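Local coordinates for protein 5-carboxymethyl-2-hydroxymuconate delta-isomerase (Bordetella bronchiseptica, PDB 4JJ9) that probably isomerises 5-carboxymethyl-2-hydroxymuconate in the homoprotocatechuate catabolic pathway, working as a trimer, at residues 95-101 against 136-142. Residues are numbered along the deposited sequence; the frame is centred on the assembly and turned at random.
With SO4 (sulfate ion), chain G.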
loop_
_atom_site.group_PDB
_atom_site.type_symbol
_atom_site.label_atom_id
_atom_site.label_comp_id
_atom_site.label_asym_id
_atom_site.label_seq_id
_atom_site.Cartn_x
_atom_site.Cartn_y
_atom_site.Cartn_z
ATOM N N ASP A 95 -13.801 -16.197 14.463
ATOM C CA ASP A 95 -12.578 -15.404 14.460
ATOM C C ASP A 95 -11.963 -15.508 13.063
ATOM O O ASP A 95 -11.112 -16.355 12.820
ATOM C CB ASP A 95 -11.595 -15.935 15.515
ATOM C CG ASP A 95 -10.431 -14.977 15.792
ATOM O OD1 ASP A 95 -10.348 -13.899 15.161
ATOM O OD2 ASP A 95 -9.584 -15.310 16.660
ATOM N N TYR A 96 -12.415 -14.657 12.150
ATOM C CA TYR A 96 -12.004 -14.763 10.756
ATOM C C TYR A 96 -10.631 -14.143 10.529
ATOM O O TYR A 96 -10.172 -13.306 11.318
ATOM C CB TYR A 96 -12.969 -14.021 9.829
ATOM C CG TYR A 96 -14.443 -14.274 10.020
ATOM C CD1 TYR A 96 -14.938 -15.556 10.279
ATOM C CD2 TYR A 96 -15.351 -13.229 9.882
ATOM C CE1 TYR A 96 -16.312 -15.768 10.432
ATOM C CE2 TYR A 96 -16.717 -13.433 10.028
ATOM C CZ TYR A 96 -17.189 -14.704 10.304
ATOM O OH TYR A 96 -18.551 -14.885 10.441
ATOM N N GLY A 97 -10.013 -14.533 9.422
ATOM C CA GLY A 97 -8.788 -13.890 8.938
ATOM C C GLY A 97 -8.919 -13.496 7.481
ATOM O O GLY A 97 -9.877 -13.874 6.806
ATOM N N PHE A 98 -7.957 -12.717 6.986
ATOM C CA PHE A 98 -7.932 -12.364 5.562
ATOM C C PHE A 98 -6.488 -12.116 5.176
ATOM O O PHE A 98 -5.723 -11.570 5.967
ATOM C CB PHE A 98 -8.795 -11.117 5.249
ATOM C CG PHE A 98 -9.401 -11.122 3.851
ATOM C CD1 PHE A 98 -8.610 -10.902 2.724
ATOM C CD2 PHE A 98 -10.772 -11.353 3.670
ATOM C CE1 PHE A 98 -9.165 -10.936 1.439
ATOM C CE2 PHE A 98 -11.340 -11.378 2.394
ATOM C CZ PHE A 98 -10.531 -11.176 1.274
ATOM N N ALA A 99 -6.108 -12.563 3.979
ATOM C CA ALA A 99 -4.846 -12.136 3.363
ATOM C C ALA A 99 -5.109 -11.666 1.933
ATOM O O ALA A 99 -5.832 -12.321 1.171
ATOM C CB ALA A 99 -3.795 -13.250 3.394
ATOM N N TYR A 100 -4.563 -10.497 1.607
ATOM C CA TYR A 100 -4.651 -9.913 0.270
ATOM C C TYR A 100 -3.248 -9.835 -0.310
ATOM O O TYR A 100 -2.374 -9.170 0.258
ATOM C CB TYR A 100 -5.271 -8.501 0.328
ATOM C CG TYR A 100 -5.221 -7.776 -1.005
ATOM C CD1 TYR A 100 -5.949 -8.248 -2.100
ATOM C CD2 TYR A 100 -4.395 -6.653 -1.189
ATOM C CE1 TYR A 100 -5.897 -7.606 -3.339
ATOM C CE2 TYR A 100 -4.343 -5.997 -2.430
ATOM C CZ TYR A 100 -5.089 -6.483 -3.493
ATOM O OH TYR A 100 -5.044 -5.855 -4.721
ATOM N N LEU A 101 -3.030 -10.518 -1.433
ATOM C CA LEU A 101 -1.717 -10.575 -2.082
ATOM C C LEU A 101 -1.779 -9.780 -3.382
ATOM O O LEU A 101 -2.702 -9.947 -4.179
ATOM C CB LEU A 101 -1.327 -12.032 -2.391
ATOM C CG LEU A 101 -1.027 -13.023 -1.255
ATOM C CD1 LEU A 101 -2.292 -13.316 -0.451
ATOM C CD2 LEU A 101 -0.489 -14.305 -1.870
ATOM N N ARG A 136 -8.958 -22.145 10.577
ATOM C CA ARG A 136 -9.569 -20.817 10.586
ATOM C C ARG A 136 -10.307 -20.550 9.276
ATOM O O ARG A 136 -9.929 -21.069 8.222
ATOM C CB ARG A 136 -8.504 -19.734 10.795
ATOM C CG ARG A 136 -9.077 -18.373 11.147
ATOM C CD ARG A 136 -7.988 -17.301 11.268
ATOM N NE ARG A 136 -7.041 -17.533 12.363
ATOM C CZ ARG A 136 -7.266 -17.223 13.636
ATOM N NH1 ARG A 136 -8.424 -16.693 14.002
ATOM N NH2 ARG A 136 -6.326 -17.454 14.553
ATOM N N ARG A 137 -11.371 -19.756 9.367
ATOM C CA ARG A 137 -12.015 -19.194 8.192
ATOM C C ARG A 137 -11.192 -17.998 7.754
ATOM O O ARG A 137 -11.046 -17.023 8.504
ATOM C CB ARG A 137 -13.440 -18.743 8.510
ATOM C CG ARG A 137 -14.405 -19.888 8.745
ATOM C CD ARG A 137 -14.795 -20.590 7.441
ATOM N NE ARG A 137 -15.633 -21.757 7.723
ATOM C CZ ARG A 137 -15.971 -22.694 6.841
ATOM N NH1 ARG A 137 -15.577 -22.631 5.570
ATOM N NH2 ARG A 137 -16.712 -23.722 7.247
ATOM N N VAL A 138 -10.656 -18.082 6.542
ATOM C CA VAL A 138 -9.778 -17.034 6.022
ATOM C C VAL A 138 -10.175 -16.686 4.595
ATOM O O VAL A 138 -10.335 -17.578 3.766
ATOM C CB VAL A 138 -8.289 -17.475 6.062
ATOM C CG1 VAL A 138 -7.362 -16.304 5.677
ATOM C CG2 VAL A 138 -7.912 -17.998 7.450
ATOM N N GLY A 139 -10.345 -15.394 4.318
ATOM C CA GLY A 139 -10.488 -14.918 2.935
ATOM C C GLY A 139 -9.100 -14.758 2.326
ATOM O O GLY A 139 -8.184 -14.278 2.997
ATOM N N LEU A 140 -8.923 -15.225 1.091
ATOM C CA LEU A 140 -7.619 -15.153 0.416
ATOM C C LEU A 140 -7.819 -14.684 -1.019
ATOM O O LEU A 140 -8.535 -15.326 -1.798
ATOM C CB LEU A 140 -6.886 -16.511 0.444
ATOM C CG LEU A 140 -6.528 -17.167 1.790
ATOM C CD1 LEU A 140 -6.004 -18.595 1.613
ATOM C CD2 LEU A 140 -5.502 -16.322 2.540
ATOM N N THR A 141 -7.184 -13.562 -1.354
ATOM C CA THR A 141 -7.320 -12.934 -2.663
ATOM C C THR A 141 -5.933 -12.592 -3.198
ATOM O O THR A 141 -5.080 -12.134 -2.450
ATOM C CB THR A 141 -8.180 -11.654 -2.571
ATOM O OG1 THR A 141 -9.522 -12.021 -2.220
ATOM C CG2 THR A 141 -8.210 -10.898 -3.901
ATOM N N PHE A 142 -5.714 -12.856 -4.482
ATOM C CA PHE A 142 -4.464 -12.503 -5.156
ATOM C C PHE A 142 -4.775 -11.749 -6.443
ATOM O O PHE A 142 -5.605 -12.183 -7.244
ATOM C CB PHE A 142 -3.639 -13.768 -5.434
ATOM C CG PHE A 142 -2.476 -13.560 -6.378
ATOM C CD1 PHE A 142 -1.499 -12.596 -6.120
ATOM C CD2 PHE A 142 -2.337 -14.364 -7.510
ATOM C CE1 PHE A 142 -0.430 -12.409 -6.993
ATOM C CE2 PHE A 142 -1.260 -14.191 -8.384
ATOM C CZ PHE A 142 -0.308 -13.214 -8.123
HETATM S S SO4 G . -12.732 -16.156 0.026
HETATM O O1 SO4 G . -13.095 -17.191 0.968
HETATM O O2 SO4 G . -13.142 -14.866 0.600
HETATM O O3 SO4 G . -13.401 -16.345 -1.265
HETATM O O4 SO4 G . -11.286 -16.180 -0.205
HETATM O O HOH W 1 -12.497 -18.888 11.888
#
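R136 grips D95 through a single nitrogen, NH1, which forms a salt bridge to D95 OD2 (3.2 Å) and donates a hydrogen bond to D95 O. The carboxylate and guanidinium planes stand nearly perpendicular, at 84°; D95 O lies at the guanidinium edge, and NH1 approaches it from above the carbonyl plane. The R136 chain is extended through chi2 and bends at chi3 (-64°), which brings NH1 to D95, while its NE forms a salt bridge with D37. D95 O also accepts a hydrogen bond from a water that in turn accepts one from R137 N, bridging the two segments just before the strands pair.

From there the backbones run parallel, with hydrogen bonds alternating in direction: G97 N to R137 O (2.8 Å), G139 N to G97 O, A99 N to G139 O, T141 N to A99 O and L101 N to T141 O (2.8 Å). L140 N points away from strand 97-101, to sulfate O4 (2.9 Å), an ion probably from the crystallisation liquor that the backbone N atoms of G156 and H159 of the second subunit also bind.

On one face of the sheet, the F98 ring lies over G139, whose CA makes a CH-pi contact 3.8 Å from the ring centroid and 20° off the ring normal; G139 O sits over the same face, offset toward the rim. T141 OG1 meets the edge of F98, and T141 CG2, anti to the backbone N, reaches the edge of the Y100 ring. The other face is apolar: A99 CB touches L140 CD2 (3.6 Å), and L101 CB packs on F142 CD1.

These strands form a beta-alpha-beta crossover whose connecting helix 111-135 covers V138, L140, L101 and F142. Strand 25-31 flanks strand 97-105 on its other side, and T141 and F142 pair antiparallel with a strand of the second subunit, continuing the sheet across the trimer interface.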